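Local coordinates for protein ribosomal RNA small subunit methyltransferase E (Legionella pneumophila, PDB 5O95) that probably methylates the N3 position of uridine 1498 in 16S ribosomal RNA, taking the methyl group from S-adenosyl-L-methionine, at residues Cys109-Ile114 with Glu152-Val157; Gln87-Gly92 with Cys118-Asp123; Leu35-Gly40 with Ala55-Val60; Leu21-Glu26 with Val65-Ala70; Leu170-His175 with Leu216-Gly221. All coordinates share one frame; numbering follows the deposited sequence. Where two conformers were deposited one is given.

From the N terminus, contact 4 opens first at Leu21-Glu26. Before it closes at Val65-Ala70, contact 3 opens at Leu35-Gly40 and closes at Ala55-Val60, so the shorter loop lies wholly within the longer one; both build the PUA domain, and their centres are about 9 Å apart. The chain then enters the methyltransferase domain, where contacts 2 and 1 cross: contact 2 opens at Gln87, contact 1 at Cys109, contact 2 closes by Asp123 and contact 1 by Val157. They meet through strands 82-88 and 109-114. Contact 5 follows in series and adds strand 216-218 to the other end of the same parallel sheet.

Contact 1 (Cys109-Ile114 with Glu152-Val157); sequences CITPLI and ELRQPV
Arg154 carries CG beside its own backbone N (chi1 -67°), which brings this atom up against Thr111 and Cys109, and a bend at chi2 (-91°) starts the chain on a turn back toward Glu152. Its CB packs on Thr111 OG1 at 3.3 Å. The hydroxyl is hydrogen-bonded to His84 NE2 and to a water, and this water accepts a bond from Arg154 NH1. Cys109 SG, at least in one of its two modelled conformers, lies over one face of the guanidinium, while the carboxylate of Glu152 sits at its edge. Arg154 NE and Glu152 OE2 form a salt bridge of 2.8 Å; NE approaches OE2 from above the carboxylate plane, although the bond stays close to the plane of the guanidinium.

The backbones run parallel in two short ladders. In the first, Ile110 N donates to Glu152 O and Arg154 N to Ile110 O, each at 2.8 Å. In the second, Val157 N reaches Pro112 O at 3.2 Å and Ile114 N reaches Val157 O at 3.0 Å. Between them the register slips by one residue. Pro112 has no N-H to offer; its CD lies 3.2 Å from Arg154 O, a buried carbonyl without a hydrogen-bonding partner in the model. Beyond this point the Pro112 and Pro156 rings pack together, CB to CG at 3.9 Å.

Helix 124-145 touches Pro112, Leu153 and Pro156, whereas Phe162 of helix 159-165 packs on Thr111, Leu113 and Val157. With strands 109-114 and 152-158 joined through helix 124-145, this is a beta-alpha-beta crossover at one end of the parallel sheet of a SPOUT methyltransferase.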
# COMPACT_ATOMS: atom_id res chain seq x y z
N CYS B 109 -5.45 16.03 -4.11
CA CYS B 109 -5.65 16.85 -2.93
C CYS B 109 -5.80 15.92 -1.74
O CYS B 109 -6.42 14.87 -1.86
CB CYS B 109 -6.95 17.64 -3.04
SG CYS B 109 -7.07 19.02 -1.88
N ILE B 110 -5.25 16.33 -0.59
CA ILE B 110 -5.32 15.54 0.64
C ILE B 110 -5.76 16.46 1.77
O ILE B 110 -5.12 17.49 1.99
CB ILE B 110 -3.95 14.92 1.01
CG1 ILE B 110 -3.37 14.13 -0.15
CG2 ILE B 110 -4.12 14.01 2.24
CD1 ILE B 110 -1.88 13.91 -0.03
N THR B 111 -6.79 16.05 2.51
CA THR B 111 -7.21 16.76 3.72
C THR B 111 -7.09 15.83 4.92
O THR B 111 -7.74 14.78 4.95
CB THR B 111 -8.66 17.26 3.61
OG1 THR B 111 -8.76 18.22 2.56
CG2 THR B 111 -9.13 17.88 4.94
N PRO B 112 -6.27 16.15 5.92
CA PRO B 112 -6.33 15.40 7.19
C PRO B 112 -7.69 15.66 7.83
O PRO B 112 -8.14 16.79 7.90
CB PRO B 112 -5.19 16.00 8.01
CG PRO B 112 -4.28 16.68 6.99
CD PRO B 112 -5.22 17.18 5.94
N LEU B 113 -8.35 14.59 8.25
CA LEU B 113 -9.73 14.65 8.69
C LEU B 113 -9.81 14.31 10.18
O LEU B 113 -9.15 13.39 10.64
CB LEU B 113 -10.58 13.66 7.89
CG LEU B 113 -12.10 13.79 7.98
CD1 LEU B 113 -12.57 15.15 7.44
CD2 LEU B 113 -12.76 12.65 7.23
N ILE B 114 -10.62 15.07 10.91
CA ILE B 114 -10.91 14.78 12.31
C ILE B 114 -12.35 14.33 12.37
O ILE B 114 -13.25 15.02 11.89
CB ILE B 114 -10.67 16.02 13.20
CG1 ILE B 114 -9.26 16.56 12.95
CG2 ILE B 114 -10.88 15.64 14.66
CD1 ILE B 114 -9.06 17.98 13.47
N GLU B 152 -2.20 19.11 -3.60
CA GLU B 152 -2.61 20.09 -2.60
C GLU B 152 -2.76 19.41 -1.25
O GLU B 152 -3.43 18.38 -1.14
CB GLU B 152 -3.93 20.74 -3.03
CG GLU B 152 -4.41 21.85 -2.10
CD GLU B 152 -5.68 22.53 -2.59
OE1 GLU B 152 -6.20 22.13 -3.64
OE2 GLU B 152 -6.15 23.46 -1.91
N LEU B 153 -2.13 19.97 -0.22
CA LEU B 153 -2.27 19.48 1.14
C LEU B 153 -3.09 20.53 1.86
O LEU B 153 -2.65 21.68 2.01
CB LEU B 153 -0.92 19.25 1.81
CG LEU B 153 -0.95 18.92 3.31
CD1 LEU B 153 -1.74 17.66 3.57
CD2 LEU B 153 0.47 18.76 3.84
N ARG B 154 -4.31 20.18 2.23
CA ARG B 154 -5.23 21.11 2.85
C ARG B 154 -5.08 21.08 4.36
O ARG B 154 -4.61 20.11 4.95
CB ARG B 154 -6.67 20.75 2.48
CG ARG B 154 -7.01 20.94 1.02
CD ARG B 154 -7.56 22.32 0.77
NE ARG B 154 -8.29 22.37 -0.50
CZ ARG B 154 -9.60 22.16 -0.61
NH1 ARG B 154 -10.33 21.89 0.46
NH2 ARG B 154 -10.18 22.22 -1.80
N GLN B 155 -5.48 22.18 4.99
CA GLN B 155 -5.48 22.25 6.45
C GLN B 155 -6.46 21.23 7.02
O GLN B 155 -7.51 20.97 6.42
CB GLN B 155 -5.86 23.66 6.89
CG GLN B 155 -4.78 24.68 6.62
CD GLN B 155 -3.50 24.37 7.35
OE1 GLN B 155 -3.51 24.05 8.55
NE2 GLN B 155 -2.38 24.45 6.64
N PRO B 156 -6.15 20.61 8.16
CA PRO B 156 -7.09 19.65 8.75
C PRO B 156 -8.44 20.30 9.06
O PRO B 156 -8.51 21.47 9.43
CB PRO B 156 -6.39 19.21 10.04
CG PRO B 156 -4.93 19.43 9.77
CD PRO B 156 -4.90 20.69 8.93
N VAL B 157 -9.51 19.52 8.88
CA VAL B 157 -10.85 19.99 9.20
C VAL B 157 -11.63 18.84 9.82
O VAL B 157 -11.30 17.66 9.64
CB VAL B 157 -11.64 20.55 7.99
CG1 VAL B 157 -10.97 21.80 7.41
CG2 VAL B 157 -11.84 19.48 6.92
O HOH W 1 -10.12 20.51 2.99

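Contact 2 (Gln87-Gly92 with Cys118-Asp123)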
# COMPACT_ATOMS: atom_id res chain seq x y z
N GLN B 87 -8.46 11.85 4.79
CA GLN B 87 -7.95 10.70 5.53
C GLN B 87 -8.02 11.02 7.01
O GLN B 87 -7.41 11.99 7.46
CB GLN B 87 -6.49 10.43 5.14
CG GLN B 87 -5.86 9.23 5.84
CD GLN B 87 -6.41 7.89 5.33
OE1 GLN B 87 -6.95 7.82 4.24
NE2 GLN B 87 -6.27 6.83 6.14
N ALA B 88 -8.76 10.20 7.76
CA ALA B 88 -8.88 10.45 9.19
C ALA B 88 -7.52 10.32 9.86
O ALA B 88 -6.72 9.45 9.51
CB ALA B 88 -9.87 9.46 9.80
N ILE B 89 -7.26 11.21 10.82
CA ILE B 89 -5.99 11.15 11.53
C ILE B 89 -5.92 9.89 12.39
O ILE B 89 -6.95 9.31 12.75
CB ILE B 89 -5.72 12.44 12.34
CG1 ILE B 89 -6.81 12.67 13.38
CG2 ILE B 89 -5.60 13.63 11.39
CD1 ILE B 89 -6.51 13.85 14.33
N SER B 90 -4.71 9.43 12.66
CA SER B 90 -4.52 8.11 13.23
C SER B 90 -3.29 8.13 14.12
O SER B 90 -2.45 9.02 14.04
CB SER B 90 -4.40 7.03 12.15
OG SER B 90 -3.32 7.34 11.29
N LYS B 91 -3.21 7.12 14.98
CA LYS B 91 -2.05 6.96 15.86
C LYS B 91 -0.83 6.48 15.06
O LYS B 91 -0.93 6.07 13.90
CB LYS B 91 -2.38 5.98 16.99
CG LYS B 91 -2.56 4.57 16.49
CD LYS B 91 -3.10 3.67 17.58
CE LYS B 91 -3.16 2.23 17.09
NZ LYS B 91 -3.54 1.30 18.19
N GLY B 92 0.33 6.55 15.70
CA GLY B 92 1.56 6.11 15.06
C GLY B 92 1.91 6.96 13.85
O GLY B 92 1.62 8.16 13.79
N CYS B 118 -11.76 9.10 15.91
CA CYS B 118 -10.31 9.07 15.78
C CYS B 118 -9.65 8.80 17.13
O CYS B 118 -10.16 9.20 18.18
CB CYS B 118 -9.79 10.39 15.20
SG CYS B 118 -10.29 10.63 13.49
N GLN B 119 -8.53 8.08 17.10
CA GLN B 119 -7.87 7.66 18.33
C GLN B 119 -7.00 8.74 18.96
O GLN B 119 -6.51 8.55 20.07
CB GLN B 119 -7.01 6.42 18.07
CG GLN B 119 -7.79 5.13 17.90
CD GLN B 119 -6.89 3.96 17.53
OE1 GLN B 119 -6.58 3.75 16.36
NE2 GLN B 119 -6.48 3.19 18.54
N VAL B 120 -6.80 9.88 18.28
CA VAL B 120 -5.70 10.77 18.60
C VAL B 120 -6.19 12.21 18.67
O VAL B 120 -7.25 12.57 18.16
CB VAL B 120 -4.56 10.66 17.57
CG1 VAL B 120 -3.90 9.30 17.68
CG2 VAL B 120 -5.10 10.88 16.18
N LYS B 121 -5.37 13.04 19.31
CA LYS B 121 -5.54 14.48 19.39
C LYS B 121 -4.18 15.13 19.18
O LYS B 121 -3.18 14.67 19.73
CB LYS B 121 -6.07 14.90 20.76
CG LYS B 121 -7.48 14.42 21.07
CD LYS B 121 -8.51 15.18 20.26
CE LYS B 121 -8.34 16.68 20.44
NZ LYS B 121 -8.27 17.07 21.87
N ILE B 122 -4.16 16.20 18.38
CA ILE B 122 -2.94 16.93 18.06
C ILE B 122 -3.16 18.40 18.42
O ILE B 122 -4.15 19.00 17.99
CB ILE B 122 -2.57 16.78 16.57
CG1 ILE B 122 -2.43 15.30 16.20
CG2 ILE B 122 -1.29 17.51 16.26
CD1 ILE B 122 -2.02 15.06 14.76
N ASP B 123 -2.25 18.96 19.21
CA ASP B 123 -2.30 20.38 19.50
C ASP B 123 -1.95 21.19 18.25
O ASP B 123 -1.49 20.65 17.23
CB ASP B 123 -1.39 20.74 20.68
CG ASP B 123 -0.02 20.09 20.59
OD1 ASP B 123 0.07 18.86 20.81
OD2 ASP B 123 0.97 20.80 20.31
O HOH W 2 -7.82 7.27 14.43
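At the C-terminal ends of the strands of the parallel sheet, the loop that leaves strand 82-88 meets the loop leading into helix 124-145, with Ile89 and Val120 at the heart of the junction. Ile89 CG1 lies between the backbone N and the carbonyl carbon (chi1 60°), and there it touches Val120 CG2 at 3.7 Å and Cys118 SG at 4.0 Å. Ala88 CB meets the same sulfur from the neighbouring position, at 3.9 Å. The other branch of Val120, CG1, packs on the backbone of Ser90 and Lys91, 3.5 Å from Lys91 CA. Lys91, extended beyond CG, crosses the amide of Gln119 obliquely: Lys91 CD is 3.5 Å from Gln119 NE2, a contact of the aliphatic chain with the amide and not a polar bond.

One water joins the two backbones, donating to Ile89 O at 2.8 Å and accepting from Gln119 N at 2.9 Å. Met95, Pro112 and Ile114 add further apolar cover around Ile89, and Ala88 lies beside Gly197, a residue of the S-adenosyl-L-methionine site. The loops are thus held mainly by apolar contact, and the water satisfies Ile89 O and Gln119 N in place of a direct bond between them.

Contact 3 (Leu35-Gly40 with Ala55-Val60)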
# COMPACT_ATOMS: atom_id res chain seq x y z
N LEU B 35 22.70 13.05 -0.33
CA LEU B 35 23.03 12.24 -1.50
C LEU B 35 24.51 12.28 -1.86
O LEU B 35 24.95 11.47 -2.69
CB LEU B 35 22.19 12.68 -2.71
CG LEU B 35 20.67 12.60 -2.58
CD1 LEU B 35 20.02 13.08 -3.87
CD2 LEU B 35 20.21 11.20 -2.22
N ARG B 36 25.27 13.21 -1.30
CA ARG B 36 26.72 13.30 -1.52
C ARG B 36 27.09 13.47 -3.00
O ARG B 36 28.11 12.95 -3.46
CB ARG B 36 27.47 12.12 -0.92
CG ARG B 36 27.27 11.97 0.54
CD ARG B 36 28.19 10.89 1.03
NE ARG B 36 28.13 10.75 2.47
CZ ARG B 36 28.54 9.66 3.10
NH1 ARG B 36 29.02 8.66 2.38
NH2 ARG B 36 28.47 9.57 4.42
N MET B 37 26.27 14.19 -3.75
CA MET B 37 26.53 14.34 -5.17
C MET B 37 27.67 15.32 -5.42
O MET B 37 27.94 16.21 -4.60
CB MET B 37 25.27 14.79 -5.91
CG MET B 37 24.15 13.79 -5.75
SD MET B 37 22.69 14.19 -6.69
CE MET B 37 23.32 14.01 -8.36
N GLU B 38 28.33 15.15 -6.56
CA GLU B 38 29.57 15.86 -6.83
C GLU B 38 29.45 16.68 -8.11
O GLU B 38 28.57 16.45 -8.94
CB GLU B 38 30.74 14.87 -6.97
CG GLU B 38 30.76 13.82 -5.87
CD GLU B 38 31.87 12.80 -6.06
OE1 GLU B 38 32.87 13.14 -6.72
OE2 GLU B 38 31.73 11.67 -5.54
N GLN B 39 30.36 17.64 -8.26
CA GLN B 39 30.43 18.45 -9.47
C GLN B 39 30.42 17.56 -10.70
O GLN B 39 31.10 16.53 -10.75
CB GLN B 39 31.72 19.28 -9.43
CG GLN B 39 32.02 20.04 -10.70
CD GLN B 39 33.14 21.04 -10.52
OE1 GLN B 39 33.55 21.33 -9.39
NE2 GLN B 39 33.65 21.57 -11.62
N GLY B 40 29.62 17.94 -11.70
CA GLY B 40 29.49 17.20 -12.93
C GLY B 40 28.29 16.27 -13.01
O GLY B 40 27.88 15.90 -14.12
N ALA B 55 19.74 19.59 -15.55
CA ALA B 55 20.76 20.41 -14.92
C ALA B 55 21.96 19.55 -14.58
O ALA B 55 21.89 18.32 -14.54
CB ALA B 55 20.24 21.11 -13.65
N SER B 56 23.08 20.22 -14.35
CA SER B 56 24.27 19.55 -13.86
C SER B 56 24.87 20.37 -12.74
O SER B 56 24.71 21.60 -12.68
CB SER B 56 25.28 19.31 -14.97
OG SER B 56 25.70 20.55 -15.49
N ILE B 57 25.57 19.68 -11.86
CA ILE B 57 26.15 20.34 -10.70
C ILE B 57 27.43 21.04 -11.14
O ILE B 57 28.37 20.39 -11.60
CB ILE B 57 26.41 19.35 -9.57
CG1 ILE B 57 25.07 18.76 -9.11
CG2 ILE B 57 27.14 20.05 -8.43
CD1 ILE B 57 25.16 17.90 -7.86
N GLU B 58 27.44 22.36 -11.04
CA GLU B 58 28.60 23.13 -11.47
C GLU B 58 29.59 23.35 -10.34
O GLU B 58 30.80 23.41 -10.59
CB GLU B 58 28.15 24.48 -12.03
CG GLU B 58 29.24 25.19 -12.83
CD GLU B 58 28.70 26.33 -13.66
OE1 GLU B 58 28.84 27.50 -13.23
OE2 GLU B 58 28.13 26.06 -14.75
N ARG B 59 29.12 23.43 -9.10
CA ARG B 59 29.99 23.72 -7.98
C ARG B 59 29.28 23.31 -6.69
O ARG B 59 28.08 23.55 -6.53
CB ARG B 59 30.33 25.21 -7.95
CG ARG B 59 30.95 25.72 -6.66
CD ARG B 59 31.56 27.10 -6.88
NE ARG B 59 30.80 27.88 -7.85
CZ ARG B 59 30.10 28.98 -7.56
NH1 ARG B 59 30.07 29.44 -6.31
NH2 ARG B 59 29.43 29.62 -8.51
N VAL B 60 30.02 22.65 -5.81
CA VAL B 60 29.54 22.29 -4.47
C VAL B 60 30.47 22.97 -3.48
O VAL B 60 31.63 22.55 -3.32
CB VAL B 60 29.51 20.77 -4.25
CG1 VAL B 60 29.05 20.47 -2.83
CG2 VAL B 60 28.60 20.10 -5.25
O HOH W 3 32.55 21.74 -6.72
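In the PUA domain, the turn that carries the chain from helix 25-34 toward strand 42-46 is fastened to strand 51-61 where Gly40 meets Ile57. Gly40 N donates to Ile57 O at 2.8 Å, nearly straight (168° at the hydrogen) and in the plane of the carbonyl; Gln39 CA makes a longer contact with the same oxygen, at 3.5 Å. The side chain of Ile57 packs against the turn. Its CD1 reaches Met37 CB at 3.7 Å, while CB packs against Glu38 O, also at 3.7 Å, and CG2 lies near Gln39 CA.

Gln39 sends its CG anti to the backbone N (chi1 173°) and passes close to the Glu58 carbonyl, with its CD 3.3 Å from Glu58 O. Farther out, a water donates to Gln39 OE1 at 2.9 Å and accepts from Val60 N at 2.8 Å, tying the glutamine to the strand. Here the strand is irregular: Glu58 and Arg59 together face Phe66 in a classic beta bulge.

Val31 of helix 25-34 touches both Met37 and Ile57, Leu43 of strand 42-46 touches the same pair, and Val65 of strand 64-74 packs on Ile57. The contact thus lies where helix, exit loop, strand 51-61 and its two neighbours converge.

Contact 4 (Leu21-Glu26 with Val65-Ala70); sequences LELSPE and VFVRIA
Glu22 lies side by side with Phe66, the two pointing the same way from adjacent antiparallel strands. Its CB touches the rim of the ring, 3.6 Å from Phe66 CE2. With CG anti to the backbone N (chi1 -179°), that methylene stands over the ring face, 4.2 Å from the Phe66 centroid and 28° off the normal, a CH-pi contact. CD follows at 3.8 Å from Phe66 CZ. At the tip OE1 is 3.6 Å from Phe66 CE2, and OE2 is hydrogen-bonded to Gln64 NE2. The carboxylate and the ring are inclined by 37°. Across the other face of the ring, Arg59, in one of two modelled conformers, makes a cation-pi contact.

The strands are joined by a pair of bonds between Leu21 and Val67, N to O in both directions, and by Leu23 N to Val65 O, each 2.8 Å long. A water links Leu23 O with Val65 N. On the sheet face away from Glu22, Leu21 CB packs on Val67 CG2 at 3.9 Å and Leu23 CD1 on Val65 CG1 at 3.7 Å. The chemistry is two-sided: an apolar layer in which Leu21 and Val67 meet strand 42-46 and Val65 meets Ile57, and on the outer side an aromatic ring between an acidic and a basic residue, whose opposite charges would probably polarise it.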
# COMPACT_ATOMS: atom_id res chain seq x y z
N LEU B 21 21.62 28.20 -11.03
CA LEU B 21 20.69 28.18 -9.92
C LEU B 21 21.41 27.66 -8.68
O LEU B 21 21.93 26.54 -8.68
CB LEU B 21 19.51 27.27 -10.24
CG LEU B 21 18.53 27.03 -9.10
CD1 LEU B 21 17.88 28.33 -8.66
CD2 LEU B 21 17.49 26.00 -9.52
N GLU B 22 21.46 28.48 -7.64
CA GLU B 22 21.87 28.00 -6.33
C GLU B 22 20.67 27.31 -5.70
O GLU B 22 19.62 27.93 -5.49
CB GLU B 22 22.33 29.14 -5.43
CG GLU B 22 22.79 28.64 -4.07
CD GLU B 22 23.28 29.75 -3.17
OE1 GLU B 22 23.32 30.90 -3.64
OE2 GLU B 22 23.62 29.48 -2.01
N LEU B 23 20.81 26.02 -5.43
CA LEU B 23 19.67 25.30 -4.87
C LEU B 23 19.27 25.92 -3.55
O LEU B 23 20.10 26.50 -2.84
CB LEU B 23 20.04 23.84 -4.66
CG LEU B 23 20.35 23.08 -5.94
CD1 LEU B 23 20.63 21.62 -5.57
CD2 LEU B 23 19.19 23.16 -6.93
N SER B 24 17.97 25.79 -3.21
CA SER B 24 17.54 26.23 -1.89
C SER B 24 18.38 25.52 -0.84
O SER B 24 18.89 24.43 -1.08
CB SER B 24 16.07 25.85 -1.68
OG SER B 24 15.90 24.44 -1.75
N PRO B 25 18.56 26.14 0.34
CA PRO B 25 19.36 25.47 1.38
C PRO B 25 18.89 24.06 1.68
O PRO B 25 19.73 23.16 1.87
CB PRO B 25 19.22 26.42 2.58
CG PRO B 25 19.06 27.78 1.92
CD PRO B 25 18.22 27.53 0.70
N GLU B 26 17.58 23.83 1.74
CA GLU B 26 17.08 22.48 1.99
C GLU B 26 17.50 21.53 0.88
O GLU B 26 17.90 20.39 1.15
CB GLU B 26 15.56 22.49 2.14
CG GLU B 26 15.10 23.09 3.46
CD GLU B 26 15.59 22.29 4.64
OE1 GLU B 26 15.09 21.17 4.84
OE2 GLU B 26 16.49 22.78 5.37
N VAL B 65 24.97 24.30 -3.26
CA VAL B 65 25.05 23.58 -4.53
C VAL B 65 24.60 24.53 -5.63
O VAL B 65 23.46 25.03 -5.58
CB VAL B 65 24.20 22.31 -4.53
CG1 VAL B 65 24.35 21.58 -5.86
CG2 VAL B 65 24.60 21.39 -3.36
N PHE B 66 25.46 24.77 -6.63
CA PHE B 66 25.14 25.57 -7.80
C PHE B 66 24.99 24.67 -9.02
O PHE B 66 25.90 23.91 -9.34
CB PHE B 66 26.24 26.61 -8.07
CG PHE B 66 26.40 27.60 -6.96
CD1 PHE B 66 27.23 27.33 -5.88
CD2 PHE B 66 25.70 28.80 -6.98
CE1 PHE B 66 27.37 28.24 -4.85
CE2 PHE B 66 25.85 29.72 -5.95
CZ PHE B 66 26.68 29.44 -4.88
N VAL B 67 23.85 24.75 -9.68
CA VAL B 67 23.56 23.89 -10.83
C VAL B 67 23.35 24.74 -12.06
O VAL B 67 22.80 25.84 -12.01
CB VAL B 67 22.37 22.93 -10.58
CG1 VAL B 67 22.54 22.22 -9.25
CG2 VAL B 67 21.03 23.66 -10.68
N ARG B 68 23.78 24.21 -13.20
CA ARG B 68 23.65 24.89 -14.48
C ARG B 68 22.48 24.26 -15.22
O ARG B 68 22.49 23.05 -15.46
CB ARG B 68 24.95 24.78 -15.26
CG ARG B 68 24.93 25.51 -16.61
CD ARG B 68 24.80 27.03 -16.45
NE ARG B 68 25.93 27.61 -15.73
CZ ARG B 68 26.12 28.91 -15.57
NH1 ARG B 68 25.25 29.77 -16.07
NH2 ARG B 68 27.18 29.36 -14.90
N ILE B 69 21.46 25.06 -15.51
CA ILE B 69 20.28 24.59 -16.23
C ILE B 69 20.65 24.47 -17.70
O ILE B 69 21.03 25.46 -18.34
CB ILE B 69 19.11 25.56 -16.07
CG1 ILE B 69 18.86 25.92 -14.60
CG2 ILE B 69 17.87 24.99 -16.74
CD1 ILE B 69 18.39 24.80 -13.79
N ALA B 70 20.54 23.25 -18.25
CA ALA B 70 20.85 23.05 -19.66
C ALA B 70 19.61 23.16 -20.55
O ALA B 70 19.69 23.70 -21.66
CB ALA B 70 21.49 21.68 -19.86
O HOH W 4 22.53 25.31 -2.09

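Contact 5 (Leu170-His175 with Leu216-Gly221); sequences LKLILH and LPLSLG
Backbone hydrogen bonds running both ways set the pairing with strand 170-174, in the parallel register Leu172 to Leu216, Ile173 to Pro217 and Leu174 to Leu218. Leu216 N donates to Lys171 O at 2.8 Å, Ile173 N to Leu216 O at 2.9 Å and Leu218 N to Ile173 O at 2.7 Å. In the second the donor stands above the carbonyl plane, 41° out of it. The last, from His175 N to Leu218 O at 3.3 Å, is weak. Pro217 contributes no N-H, but its CA approaches Ile173 O at 3.3 Å in a CA-H...O contact.

Apolar packing fills the face that carries Leu172, Leu174, Leu216 and Leu218. Leu172 reaches both partners with its two branches, CD2 toward Leu216 CB and CD1 to Leu218 CD2 at 4.2 Å. Leu174, in one of two modelled conformers, has CG beside its backbone N (chi1 -84°), and its CD2 comes to 3.6 Å from Leu220 CD1, the two side chains crossing at about a right angle. Leu238 and Ala230 of helix 227-242 cover Leu172 and Leu174 on this face, and the same helix meets Leu220. On the other face, Ile173 packs against Thr210 of helix 204-212. A separate van der Waals contact puts Pro217 CB 3.5 Å from a backbone oxygen, His175 O.

Strand 216-218 thus forms an end of the six-stranded parallel sheet and delivers the chain into the cofactor site. Leu174, Leu220 and Gly221 are cofactor-binding residues, although this chain holds no S-adenosyl-L-methionine here, and SPOUT methyltransferases characteristically form such a site in their knotted C-terminal part.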
# COMPACT_ATOMS: atom_id res chain seq x y z
N LEU B 170 -18.32 13.35 -7.85
CA LEU B 170 -18.60 12.06 -7.24
C LEU B 170 -18.07 12.10 -5.82
O LEU B 170 -16.93 12.53 -5.59
CB LEU B 170 -17.91 10.94 -8.02
CG LEU B 170 -18.03 9.53 -7.44
CD1 LEU B 170 -19.49 9.08 -7.38
CD2 LEU B 170 -17.19 8.56 -8.27
N LYS B 171 -18.89 11.68 -4.86
CA LYS B 171 -18.53 11.78 -3.45
C LYS B 171 -18.74 10.42 -2.80
O LYS B 171 -19.86 9.90 -2.79
CB LYS B 171 -19.34 12.88 -2.76
CG LYS B 171 -19.06 14.27 -3.33
CD LYS B 171 -19.81 15.38 -2.62
CE LYS B 171 -21.27 15.41 -3.02
NZ LYS B 171 -21.91 16.74 -2.68
N LEU B 172 -17.65 9.84 -2.31
CA LEU B 172 -17.68 8.48 -1.79
C LEU B 172 -17.15 8.45 -0.36
O LEU B 172 -16.30 9.26 0.03
CB LEU B 172 -16.82 7.56 -2.64
CG LEU B 172 -17.22 7.50 -4.11
CD1 LEU B 172 -16.16 6.70 -4.87
CD2 LEU B 172 -18.58 6.87 -4.27
N ILE B 173 -17.65 7.50 0.41
CA ILE B 173 -17.16 7.28 1.76
C ILE B 173 -16.98 5.78 1.95
O ILE B 173 -17.86 4.99 1.57
CB ILE B 173 -18.10 7.89 2.81
CG1 ILE B 173 -17.59 7.66 4.24
CG2 ILE B 173 -19.54 7.42 2.60
CD1 ILE B 173 -18.30 8.54 5.25
N LEU B 174 -15.83 5.38 2.48
CA LEU B 174 -15.59 3.97 2.81
C LEU B 174 -16.38 3.62 4.05
O LEU B 174 -15.98 3.94 5.17
CB LEU B 174 -14.11 3.70 3.01
CG LEU B 174 -13.29 3.44 1.75
CD1 LEU B 174 -11.86 3.12 2.13
CD2 LEU B 174 -13.91 2.28 0.98
N HIS B 175 -17.52 2.95 3.86
CA HIS B 175 -18.38 2.56 4.97
C HIS B 175 -19.24 1.39 4.52
O HIS B 175 -19.76 1.42 3.40
CB HIS B 175 -19.26 3.72 5.43
CG HIS B 175 -19.97 3.47 6.72
ND1 HIS B 175 -21.34 3.32 6.80
CD2 HIS B 175 -19.50 3.31 7.98
CE1 HIS B 175 -21.68 3.09 8.06
NE2 HIS B 175 -20.58 3.08 8.79
N LEU B 216 -21.66 8.71 -0.94
CA LEU B 216 -22.21 7.39 -1.20
C LEU B 216 -21.25 6.31 -0.71
O LEU B 216 -20.04 6.41 -0.92
CB LEU B 216 -22.42 7.21 -2.71
CG LEU B 216 -23.33 8.25 -3.36
CD1 LEU B 216 -23.47 8.00 -4.85
CD2 LEU B 216 -24.69 8.30 -2.69
N PRO B 217 -21.77 5.26 -0.06
CA PRO B 217 -20.89 4.29 0.62
C PRO B 217 -20.22 3.32 -0.34
O PRO B 217 -20.88 2.72 -1.19
CB PRO B 217 -21.84 3.55 1.57
CG PRO B 217 -23.20 3.70 0.94
CD PRO B 217 -23.19 5.05 0.25
N LEU B 218 -18.91 3.16 -0.18
CA LEU B 218 -18.10 2.29 -1.03
C LEU B 218 -17.54 1.14 -0.20
O LEU B 218 -17.12 1.34 0.95
CB LEU B 218 -16.94 3.10 -1.60
CG LEU B 218 -15.95 2.35 -2.49
CD1 LEU B 218 -16.65 1.89 -3.76
CD2 LEU B 218 -14.78 3.28 -2.83
N SER B 219 -17.56 -0.06 -0.77
CA SER B 219 -16.89 -1.20 -0.16
C SER B 219 -15.61 -1.51 -0.92
O SER B 219 -15.45 -1.13 -2.09
CB SER B 219 -17.79 -2.45 -0.18
OG SER B 219 -18.18 -2.78 -1.50
N LEU B 220 -14.71 -2.23 -0.25
CA LEU B 220 -13.46 -2.69 -0.84
C LEU B 220 -13.15 -4.11 -0.36
O LEU B 220 -12.10 -4.39 0.20
CB LEU B 220 -12.30 -1.74 -0.54
CG LEU B 220 -12.33 -0.39 -1.25
CD1 LEU B 220 -11.23 0.53 -0.71
CD2 LEU B 220 -12.21 -0.51 -2.78
N GLY B 221 -14.10 -5.02 -0.59
CA GLY B 221 -13.93 -6.42 -0.26
C GLY B 221 -14.38 -6.82 1.14
O GLY B 221 -14.76 -5.99 1.97